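Local coordinates for malonyl CoA:acyl carrier protein malonyltransferase (Streptomyces coelicolor, PDB 1NM2) that probably transfers the malonyl group from malonyl-CoA to holo acyl carrier protein, supplying fatty acid biosynthesis with its extender unit, at residues K226-S231 against G235-S240; G92-H97 against V106-L111; A128-V133 against A207-K212. All coordinates share one frame; numbering follows the deposited sequence.

Contact 1: K226-S231 against G235-S240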
ATOM      1  N   LYS A 226       1.480  -2.435 -18.875  1.00 22.47           N
ATOM      2  CA  LYS A 226       0.532  -2.786 -19.935  1.00 24.26           C
ATOM      3  C   LYS A 226      -0.837  -2.188 -19.629  1.00 24.90           C
ATOM      4  O   LYS A 226      -1.732  -2.179 -20.475  1.00 25.88           O
ATOM      5  CB  LYS A 226       0.416  -4.307 -20.052  1.00 25.85           C
ATOM      6  CG  LYS A 226       1.731  -5.001 -20.355  1.00 30.61           C
ATOM      7  CD  LYS A 226       1.578  -6.518 -20.330  1.00 33.50           C
ATOM      8  CE  LYS A 226       2.925  -7.213 -20.517  1.00 37.39           C
ATOM      9  NZ  LYS A 226       2.813  -8.706 -20.451  1.00 38.47           N
ATOM     10  N   VAL A 227      -0.988  -1.708 -18.400  1.00 23.82           N
ATOM     11  CA  VAL A 227      -2.221  -1.089 -17.939  1.00 23.19           C
ATOM     12  C   VAL A 227      -1.806   0.223 -17.280  1.00 22.99           C
ATOM     13  O   VAL A 227      -0.709   0.316 -16.723  1.00 21.88           O
ATOM     14  CB  VAL A 227      -2.930  -1.972 -16.891  1.00 25.19           C
ATOM     15  CG1 VAL A 227      -4.280  -1.376 -16.539  1.00 25.11           C
ATOM     16  CG2 VAL A 227      -3.087  -3.393 -17.420  1.00 26.83           C
ATOM     17  N   THR A 228      -2.669   1.232 -17.347  1.00 22.14           N
ATOM     18  CA  THR A 228      -2.366   2.527 -16.750  1.00 21.77           C
ATOM     19  C   THR A 228      -1.959   2.354 -15.286  1.00 21.10           C
ATOM     20  O   THR A 228      -2.703   1.783 -14.490  1.00 20.99           O
ATOM     21  CB  THR A 228      -3.580   3.465 -16.833  1.00 22.51           C
ATOM     22  OG1 THR A 228      -3.973   3.614 -18.205  1.00 23.82           O
ATOM     23  CG2 THR A 228      -3.231   4.834 -16.262  1.00 23.01           C
ATOM     24  N   TYR A 229      -0.773   2.848 -14.945  1.00 20.00           N
ATOM     25  CA  TYR A 229      -0.242   2.741 -13.588  1.00 18.68           C
ATOM     26  C   TYR A 229      -0.194   4.123 -12.922  1.00 17.97           C
ATOM     27  O   TYR A 229       0.541   5.004 -13.368  1.00 19.25           O
ATOM     28  CB  TYR A 229       1.166   2.137 -13.640  1.00 18.18           C
ATOM     29  CG  TYR A 229       1.801   1.926 -12.285  1.00 17.55           C
ATOM     30  CD1 TYR A 229       1.671   0.713 -11.612  1.00 18.15           C
ATOM     31  CD2 TYR A 229       2.507   2.956 -11.660  1.00 18.24           C
ATOM     32  CE1 TYR A 229       2.228   0.530 -10.346  1.00 18.51           C
ATOM     33  CE2 TYR A 229       3.060   2.785 -10.400  1.00 18.77           C
ATOM     34  CZ  TYR A 229       2.917   1.573  -9.749  1.00 19.03           C
ATOM     35  OH  TYR A 229       3.448   1.417  -8.492  1.00 21.28           O
ATOM     36  N   VAL A 230      -0.970   4.301 -11.856  1.00 17.89           N
ATOM     37  CA  VAL A 230      -1.027   5.575 -11.136  1.00 17.68           C
ATOM     38  C   VAL A 230      -0.091   5.538  -9.931  1.00 18.00           C
ATOM     39  O   VAL A 230      -0.204   4.654  -9.079  1.00 17.03           O
ATOM     40  CB  VAL A 230      -2.469   5.870 -10.658  1.00 17.20           C
ATOM     41  CG1 VAL A 230      -2.525   7.217  -9.943  1.00 17.51           C
ATOM     42  CG2 VAL A 230      -3.415   5.874 -11.851  1.00 17.03           C
ATOM     43  N   SER A 231       0.806   6.520  -9.853  1.00 16.98           N
ATOM     44  CA  SER A 231       1.813   6.595  -8.789  1.00 16.88           C
ATOM     45  C   SER A 231       1.532   7.464  -7.556  1.00 16.66           C
ATOM     46  O   SER A 231       1.004   8.576  -7.660  1.00 16.88           O
ATOM     47  CB  SER A 231       3.152   7.020  -9.413  1.00 14.54           C
ATOM     48  OG  SER A 231       4.115   7.373  -8.433  1.00 16.58           O
ATOM     49  N   GLY A 235       0.416  11.183  -7.965  1.00 20.21           N
ATOM     50  CA  GLY A 235      -0.840  10.783  -8.578  1.00 20.38           C
ATOM     51  C   GLY A 235      -0.827  10.739 -10.099  1.00 21.35           C
ATOM     52  O   GLY A 235      -1.884  10.686 -10.730  1.00 20.51           O
ATOM     53  N   ARG A 236       0.355  10.749 -10.703  1.00 20.66           N
ATOM     54  CA  ARG A 236       0.436  10.711 -12.160  1.00 22.84           C
ATOM     55  C   ARG A 236       0.552   9.300 -12.730  1.00 21.86           C
ATOM     56  O   ARG A 236       0.981   8.366 -12.050  1.00 20.44           O
ATOM     57  CB  ARG A 236       1.623  11.542 -12.653  1.00 25.82           C
ATOM     58  CG  ARG A 236       1.496  13.036 -12.393  1.00 30.73           C
ATOM     59  CD  ARG A 236       2.652  13.796 -13.019  1.00 37.03           C
ATOM     60  NE  ARG A 236       2.567  15.232 -12.753  1.00 42.34           N
ATOM     61  CZ  ARG A 236       3.412  16.134 -13.242  1.00 44.96           C
ATOM     62  NH1 ARG A 236       4.413  15.752 -14.027  1.00 45.51           N
ATOM     63  NH2 ARG A 236       3.258  17.419 -12.945  1.00 46.36           N
ATOM     64  N   ALA A 237       0.160   9.154 -13.988  1.00 20.89           N
ATOM     65  CA  ALA A 237       0.257   7.872 -14.662  1.00 22.75           C
ATOM     66  C   ALA A 237       1.690   7.789 -15.183  1.00 23.09           C
ATOM     67  O   ALA A 237       2.186   8.740 -15.793  1.00 24.20           O
ATOM     68  CB  ALA A 237      -0.734   7.808 -15.814  1.00 19.39           C
ATOM     69  N   VAL A 238       2.358   6.668 -14.931  1.00 22.95           N
ATOM     70  CA  VAL A 238       3.736   6.494 -15.378  1.00 22.89           C
ATOM     71  C   VAL A 238       3.771   5.480 -16.517  1.00 24.00           C
ATOM     72  O   VAL A 238       3.370   4.328 -16.348  1.00 22.88           O
ATOM     73  CB  VAL A 238       4.634   6.000 -14.222  1.00 24.16           C
ATOM     74  CG1 VAL A 238       6.089   5.976 -14.663  1.00 22.30           C
ATOM     75  CG2 VAL A 238       4.463   6.900 -13.015  1.00 22.88           C
ATOM     76  N   ALA A 239       4.256   5.910 -17.677  1.00 23.92           N
ATOM     77  CA  ALA A 239       4.308   5.038 -18.847  1.00 24.39           C
ATOM     78  C   ALA A 239       5.553   4.164 -18.960  1.00 22.81           C
ATOM     79  O   ALA A 239       5.535   3.147 -19.650  1.00 23.41           O
ATOM     80  CB  ALA A 239       4.151   5.878 -20.118  1.00 24.71           C
ATOM     81  N   SER A 240       6.623   4.550 -18.272  1.00 21.91           N
ATOM     82  CA  SER A 240       7.888   3.817 -18.319  1.00 21.31           C
ATOM     83  C   SER A 240       8.122   2.849 -17.162  1.00 21.42           C
ATOM     84  O   SER A 240       7.949   3.212 -16.000  1.00 21.07           O
ATOM     85  CB  SER A 240       9.048   4.816 -18.379  1.00 22.29           C
ATOM     86  OG  SER A 240      10.283   4.185 -18.110  1.00 22.82           O
TER
HETATM   87  O   HOH W   1       0.741   3.895 -17.045  1.00 24.26           O
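At the outer edge of the parallel core sheet, the end of strand 228-229 runs into a short chain reversal, and Y229, V230 and S231 meet the returning residues G235 to V238 backbone to backbone. Two bonds set the pairing. V238 N gives its hydrogen to Y229 O at 2.9 Å, and S231 N gives its own to R236 O, also at 2.9 Å. These bonds flank V230 and A237, which form a single bridge as a non-hydrogen-bonded antiparallel pair. Each of the two oxygens takes, beside its N-H bond, a CA-H...O contact: A237 CA lies 3.2 Å from Y229 O, whereas the contact from V230 CA to R236 O is longer. At the closed end, G235 N makes a weak, bent bond to S231 O; G235 takes up positive phi there, a backbone shape that favours glycine.

This is a tight chain reversal closed by one isolated antiparallel bridge, attached to the edge of the alpha/beta-hydrolase-like core. Beyond the bridge the backbones are joined by a water, which accepts from Y229 N and donates to V238 O, both at 2.8 Å. V238 holds CG2 anti to its carbonyl carbon, which brings that methyl to S231 CB at 3.8 Å, while V238 also packs on helix 241-251. V230 CG1 lies against G235 O, and T228 CG2 meets A237 CB at 3.9 Å. The Y229 ring, with CG anti to the backbone N (chi1 -178°), leaves the reversal for helix 100-107, where its hydroxyl is hydrogen-bonded to E101 O.

Contact 2: G92-H97 against V106-L111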
ATOM      1  N   GLY A  92      -8.927  -0.967 -16.113  1.00 23.75           N
ATOM      2  CA  GLY A  92      -8.619   0.267 -16.818  1.00 21.58           C
ATOM      3  C   GLY A  92      -7.360   0.916 -16.264  1.00 21.25           C
ATOM      4  O   GLY A  92      -6.619   1.582 -16.989  1.00 21.52           O
ATOM      5  N   ALA A  93      -7.113   0.723 -14.970  1.00 18.30           N
ATOM      6  CA  ALA A  93      -5.930   1.283 -14.325  1.00 16.24           C
ATOM      7  C   ALA A  93      -5.674   0.588 -12.996  1.00 15.94           C
ATOM      8  O   ALA A  93      -6.573  -0.041 -12.437  1.00 15.20           O
ATOM      9  CB  ALA A  93      -6.111   2.773 -14.104  1.00 14.57           C
ATOM     10  N   VAL A  94      -4.445   0.703 -12.494  1.00 15.82           N
ATOM     11  CA  VAL A  94      -4.081   0.093 -11.219  1.00 14.29           C
ATOM     12  C   VAL A  94      -3.299   1.057 -10.341  1.00 14.37           C
ATOM     13  O   VAL A  94      -2.671   1.995 -10.830  1.00 15.33           O
ATOM     14  CB  VAL A  94      -3.223  -1.173 -11.417  1.00 15.82           C
ATOM     15  CG1 VAL A  94      -4.010  -2.209 -12.207  1.00 16.84           C
ATOM     16  CG2 VAL A  94      -1.906  -0.815 -12.116  1.00 16.48           C
ATOM     17  N   ALA A  95      -3.345   0.824  -9.035  1.00 14.88           N
ATOM     18  CA  ALA A  95      -2.616   1.658  -8.085  1.00 14.89           C
ATOM     19  C   ALA A  95      -2.658   0.982  -6.716  1.00 14.76           C
ATOM     20  O   ALA A  95      -3.397   0.012  -6.513  1.00 13.73           O
ATOM     21  CB  ALA A  95      -3.235   3.053  -8.017  1.00 12.79           C
ATOM     22  N   GLY A  96      -1.853   1.476  -5.786  1.00 13.84           N
ATOM     23  CA  GLY A  96      -1.831   0.883  -4.463  1.00 15.15           C
ATOM     24  C   GLY A  96      -1.274   1.849  -3.441  1.00 15.46           C
ATOM     25  O   GLY A  96      -0.622   2.826  -3.804  1.00 15.51           O
ATOM     26  N   HIS A  97      -1.523   1.572  -2.164  1.00 16.65           N
ATOM     27  CA  HIS A  97      -1.050   2.443  -1.097  1.00 17.61           C
ATOM     28  C   HIS A  97       0.287   1.963  -0.526  1.00 16.73           C
ATOM     29  O   HIS A  97       0.348   0.948   0.158  1.00 13.78           O
ATOM     30  CB  HIS A  97      -2.108   2.519   0.011  1.00 17.37           C
ATOM     31  CG  HIS A  97      -1.978   3.728   0.885  1.00 18.86           C
ATOM     32  ND1 HIS A  97      -0.981   3.865   1.828  1.00 16.63           N
ATOM     33  CD2 HIS A  97      -2.700   4.872   0.931  1.00 15.72           C
ATOM     34  CE1 HIS A  97      -1.097   5.042   2.418  1.00 18.08           C
ATOM     35  NE2 HIS A  97      -2.132   5.673   1.892  1.00 17.43           N
ATOM     36  N   VAL A 106       2.714  -5.522 -10.359  1.00 14.91           N
ATOM     37  CA  VAL A 106       2.513  -6.874 -10.859  1.00 16.95           C
ATOM     38  C   VAL A 106       1.277  -6.861 -11.763  1.00 18.39           C
ATOM     39  O   VAL A 106       1.311  -7.386 -12.878  1.00 20.14           O
ATOM     40  CB  VAL A 106       2.319  -7.886  -9.690  1.00 17.05           C
ATOM     41  CG1 VAL A 106       2.047  -9.285 -10.241  1.00 17.60           C
ATOM     42  CG2 VAL A 106       3.569  -7.909  -8.808  1.00 16.17           C
ATOM     43  N   PHE A 107       0.196  -6.238 -11.299  1.00 17.52           N
ATOM     44  CA  PHE A 107      -1.023  -6.161 -12.102  1.00 18.60           C
ATOM     45  C   PHE A 107      -0.783  -5.487 -13.452  1.00 17.75           C
ATOM     46  O   PHE A 107      -1.387  -5.868 -14.450  1.00 16.91           O
ATOM     47  CB  PHE A 107      -2.135  -5.395 -11.368  1.00 17.30           C
ATOM     48  CG  PHE A 107      -2.491  -5.965 -10.025  1.00 17.73           C
ATOM     49  CD1 PHE A 107      -2.257  -7.309  -9.734  1.00 17.63           C
ATOM     50  CD2 PHE A 107      -3.067  -5.157  -9.048  1.00 17.26           C
ATOM     51  CE1 PHE A 107      -2.591  -7.837  -8.488  1.00 17.90           C
ATOM     52  CE2 PHE A 107      -3.404  -5.680  -7.800  1.00 16.44           C
ATOM     53  CZ  PHE A 107      -3.164  -7.020  -7.522  1.00 17.10           C
ATOM     54  N   ALA A 108       0.093  -4.485 -13.484  1.00 17.64           N
ATOM     55  CA  ALA A 108       0.382  -3.768 -14.729  1.00 17.97           C
ATOM     56  C   ALA A 108       1.444  -4.459 -15.580  1.00 18.68           C
ATOM     57  O   ALA A 108       1.799  -3.970 -16.652  1.00 21.59           O
ATOM     58  CB  ALA A 108       0.815  -2.327 -14.424  1.00 15.12           C
ATOM     59  N   GLY A 109       1.960  -5.584 -15.101  1.00 19.22           N
ATOM     60  CA  GLY A 109       2.966  -6.311 -15.860  1.00 20.16           C
ATOM     61  C   GLY A 109       4.351  -5.693 -15.852  1.00 20.30           C
ATOM     62  O   GLY A 109       5.178  -5.992 -16.718  1.00 20.36           O
ATOM     63  N   VAL A 110       4.614  -4.827 -14.880  1.00 20.37           N
ATOM     64  CA  VAL A 110       5.916  -4.177 -14.774  1.00 19.03           C
ATOM     65  C   VAL A 110       6.922  -5.152 -14.191  1.00 19.91           C
ATOM     66  O   VAL A 110       8.066  -5.228 -14.639  1.00 21.06           O
ATOM     67  CB  VAL A 110       5.847  -2.934 -13.864  1.00 19.64           C
ATOM     68  CG1 VAL A 110       7.238  -2.330 -13.701  1.00 18.14           C
ATOM     69  CG2 VAL A 110       4.889  -1.910 -14.462  1.00 18.36           C
ATOM     70  N   LEU A 111       6.475  -5.898 -13.185  1.00 19.82           N
ATOM     71  CA  LEU A 111       7.303  -6.887 -12.515  1.00 20.91           C
ATOM     72  C   LEU A 111       6.517  -8.182 -12.378  1.00 20.59           C
ATOM     73  O   LEU A 111       5.293  -8.155 -12.219  1.00 18.47           O
ATOM     74  CB  LEU A 111       7.675  -6.409 -11.109  1.00 22.71           C
ATOM     75  CG  LEU A 111       8.440  -5.104 -10.919  1.00 22.84           C
ATOM     76  CD1 LEU A 111       8.518  -4.812  -9.425  1.00 24.05           C
ATOM     77  CD2 LEU A 111       9.832  -5.209 -11.528  1.00 23.75           C
TER
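V94, on strand 93-96, puts its two methyl groups against F107, the last residue of helix 100-107, and A108 just after it. V94 CG1 approaches F107 CB at 3.8 Å and V94 CG2 approaches A108 CB at 3.9 Å, so the valine forks over these two side chains. The fork follows from its first torsion (chi1 -61°): CG1 stands anti to the carbonyl carbon, while CG2 sits between the backbone N and the carbonyl carbon, and one branch goes to each residue. The side chains of V94 and F107 meet at an angle; CG1 lies at the edge of the phenyl ring, near its plane.

This small apolar patch, made by three residues, is the tight part, with V94 and A108 buried. Past it the two segments diverge. F107 is partly exposed, and at G109, also partly exposed, the helix ends in a Schellman motif with positive phi, G109 N bonding back to V106 O at 2.9 Å. The chain then turns away from the strand, and V110 packs on P225 instead.

The strand runs on to G96, part of a sequence consistent with a nucleophile elbow, from which helix 100-107 follows; the contact thus closes a strand-turn-helix unit. V94 is flanked in the sheet by strand 228-229, whereas F107 reaches A72 of helix 57-75 and V106 touches helix 113-132.

Contact 3: A128-V133 against A207-K212; sequences AEAAAV and APAVDK
E129 and K212 reach toward each other from two helices across the more open side of this contact, their side chains crossing at about a right angle. The glutamate leaves helix 113-132 with CG anti to its carbonyl carbon (chi1 -67°) and stays extended beyond CG, which carries the carboxylate out toward the lysine. K212 starts in the same way and is straight through CD and CE, then bends at its last torsion (chi4 -63°). As a result OE2 of E129 lies alongside the end of the lysine chain, 3.2 Å from K212 CE and 3.4 Å from K212 CD. The salt bridge from E129 OE2 to K212 NZ is longer, at 3.6 Å. The carboxylate oxygen therefore rests over methylenes as much as on the ammonium group. Both residues are exposed, so the attraction is probably softened by solvent.

Deeper in, the meeting is apolar and compact. A130 CB touches CG of P208, at the far corner of the proline ring, at 3.7 Å, and lies 4.2 Å from A209 CB. The small alanine side chains let the backbones come near, A130 CA and A209 CA being 5.9 Å apart. A209 also packs on A126 and M127, extending the interface back along helix 113-132.

The short helical segments run roughly antiparallel, 149° between their directions, with axes 8.5 Å apart at closest approach: an alanine-lined helix-helix packing bordered by a surface salt bridge, joining helix 113-132 to the start of helix 207-217.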
ATOM      1  N   ALA A 128      12.723  -1.429   8.146  1.00 18.69           N
ATOM      2  CA  ALA A 128      12.798  -1.809   9.554  1.00 19.08           C
ATOM      3  C   ALA A 128      14.158  -1.371  10.087  1.00 18.83           C
ATOM      4  O   ALA A 128      14.254  -0.754  11.150  1.00 17.69           O
ATOM      5  CB  ALA A 128      12.636  -3.314   9.705  1.00 18.44           C
ATOM      6  N   GLU A 129      15.206  -1.679   9.325  1.00 20.79           N
ATOM      7  CA  GLU A 129      16.573  -1.333   9.703  1.00 21.64           C
ATOM      8  C   GLU A 129      16.768   0.178   9.828  1.00 21.23           C
ATOM      9  O   GLU A 129      17.422   0.656  10.759  1.00 20.34           O
ATOM     10  CB  GLU A 129      17.555  -1.907   8.679  1.00 23.64           C
ATOM     11  CG  GLU A 129      17.606  -3.420   8.685  1.00 25.19           C
ATOM     12  CD  GLU A 129      18.594  -3.985   7.683  1.00 28.98           C
ATOM     13  OE1 GLU A 129      18.977  -5.161   7.840  1.00 31.23           O
ATOM     14  OE2 GLU A 129      18.982  -3.267   6.736  1.00 30.13           O
ATOM     15  N   ALA A 130      16.196   0.929   8.895  1.00 19.53           N
ATOM     16  CA  ALA A 130      16.297   2.383   8.927  1.00 20.09           C
ATOM     17  C   ALA A 130      15.599   2.931  10.173  1.00 19.45           C
ATOM     18  O   ALA A 130      16.102   3.835  10.841  1.00 19.05           O
ATOM     19  CB  ALA A 130      15.662   2.972   7.672  1.00 21.13           C
ATOM     20  N   ALA A 131      14.431   2.379  10.479  1.00 19.72           N
ATOM     21  CA  ALA A 131      13.653   2.807  11.635  1.00 20.43           C
ATOM     22  C   ALA A 131      14.394   2.541  12.942  1.00 22.67           C
ATOM     23  O   ALA A 131      14.286   3.320  13.895  1.00 22.52           O
ATOM     24  CB  ALA A 131      12.302   2.092  11.646  1.00 19.53           C
ATOM     25  N   ALA A 132      15.159   1.451  12.970  1.00 24.33           N
ATOM     26  CA  ALA A 132      15.921   1.048  14.154  1.00 27.09           C
ATOM     27  C   ALA A 132      17.023   2.018  14.576  1.00 28.89           C
ATOM     28  O   ALA A 132      17.277   2.199  15.768  1.00 29.53           O
ATOM     29  CB  ALA A 132      16.519  -0.341  13.933  1.00 26.60           C
ATOM     30  N   VAL A 133      17.687   2.636  13.607  1.00 30.32           N
ATOM     31  CA  VAL A 133      18.762   3.566  13.925  1.00 31.74           C
ATOM     32  C   VAL A 133      18.204   4.906  14.384  1.00 32.70           C
ATOM     33  O   VAL A 133      18.954   5.852  14.628  1.00 33.38           O
ATOM     34  CB  VAL A 133      19.682   3.796  12.698  1.00 32.49           C
ATOM     35  CG1 VAL A 133      20.358   2.487  12.295  1.00 32.89           C
ATOM     36  CG2 VAL A 133      18.875   4.340  11.543  1.00 32.09           C
ATOM     37  N   ALA A 207      16.004   7.465   4.206  1.00 17.57           N
ATOM     38  CA  ALA A 207      17.069   7.640   3.223  1.00 18.19           C
ATOM     39  C   ALA A 207      17.948   6.400   3.091  1.00 19.08           C
ATOM     40  O   ALA A 207      18.265   5.978   1.978  1.00 19.10           O
ATOM     41  CB  ALA A 207      17.937   8.869   3.577  1.00 17.81           C
ATOM     42  N   PRO A 208      18.360   5.799   4.223  1.00 20.46           N
ATOM     43  CA  PRO A 208      19.202   4.603   4.119  1.00 20.27           C
ATOM     44  C   PRO A 208      18.450   3.410   3.528  1.00 20.04           C
ATOM     45  O   PRO A 208      19.067   2.481   3.014  1.00 17.58           O
ATOM     46  CB  PRO A 208      19.660   4.369   5.561  1.00 21.23           C
ATOM     47  CG  PRO A 208      18.546   4.929   6.373  1.00 23.14           C
ATOM     48  CD  PRO A 208      18.166   6.190   5.632  1.00 21.31           C
ATOM     49  N   ALA A 209      17.120   3.440   3.600  1.00 19.12           N
ATOM     50  CA  ALA A 209      16.303   2.363   3.042  1.00 18.94           C
ATOM     51  C   ALA A 209      16.303   2.479   1.511  1.00 18.93           C
ATOM     52  O   ALA A 209      16.205   1.479   0.800  1.00 19.85           O
ATOM     53  CB  ALA A 209      14.871   2.440   3.590  1.00 18.33           C
ATOM     54  N   VAL A 210      16.410   3.705   1.005  1.00 19.42           N
ATOM     55  CA  VAL A 210      16.450   3.930  -0.439  1.00 17.49           C
ATOM     56  C   VAL A 210      17.712   3.277  -0.999  1.00 18.03           C
ATOM     57  O   VAL A 210      17.669   2.581  -2.017  1.00 15.50           O
ATOM     58  CB  VAL A 210      16.486   5.441  -0.783  1.00 18.73           C
ATOM     59  CG1 VAL A 210      16.654   5.631  -2.290  1.00 18.16           C
ATOM     60  CG2 VAL A 210      15.209   6.119  -0.304  1.00 18.14           C
ATOM     61  N   ASP A 211      18.837   3.503  -0.327  1.00 18.33           N
ATOM     62  CA  ASP A 211      20.105   2.934  -0.772  1.00 20.46           C
ATOM     63  C   ASP A 211      20.012   1.410  -0.849  1.00 20.42           C
ATOM     64  O   ASP A 211      20.378   0.810  -1.860  1.00 19.76           O
ATOM     65  CB  ASP A 211      21.244   3.327   0.173  1.00 21.81           C
ATOM     66  CG  ASP A 211      21.398   4.832   0.319  1.00 26.04           C
ATOM     67  OD1 ASP A 211      21.184   5.569  -0.671  1.00 25.79           O
ATOM     68  OD2 ASP A 211      21.751   5.279   1.432  1.00 28.32           O
ATOM     69  N   LYS A 212      19.511   0.791   0.217  1.00 19.85           N
ATOM     70  CA  LYS A 212      19.376  -0.661   0.262  1.00 19.31           C
ATOM     71  C   LYS A 212      18.363  -1.182  -0.754  1.00 20.34           C
ATOM     72  O   LYS A 212      18.602  -2.196  -1.411  1.00 19.78           O
ATOM     73  CB  LYS A 212      18.966  -1.110   1.669  1.00 21.07           C
ATOM     74  CG  LYS A 212      19.969  -0.767   2.757  1.00 24.30           C
ATOM     75  CD  LYS A 212      19.429  -1.149   4.133  1.00 28.85           C
ATOM     76  CE  LYS A 212      20.392  -0.779   5.252  1.00 29.31           C
ATOM     77  NZ  LYS A 212      21.679  -1.524   5.153  1.00 35.91           N
TER

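In the fold
From the N terminus, contact 2 comes first, closing the short loop from strand 93-96 through helix 100-107. The chain then enters helix 113-132, whose end opens contact 3; 73 residues, including strands of the mixed sheet, pass before helix 207-217 closes it. Contact 1 follows with a reversal of only three intervening residues. The three are therefore in series, without nesting or crossing. Contacts 1 and 2 nevertheless touch, since strands 228-229 and 93-96 are sheet neighbours: V94 N probably bonds T228 O, and K226 N probably bonds A108 O. Contact 3 stands apart, its centre about 25 Å from that of contact 2.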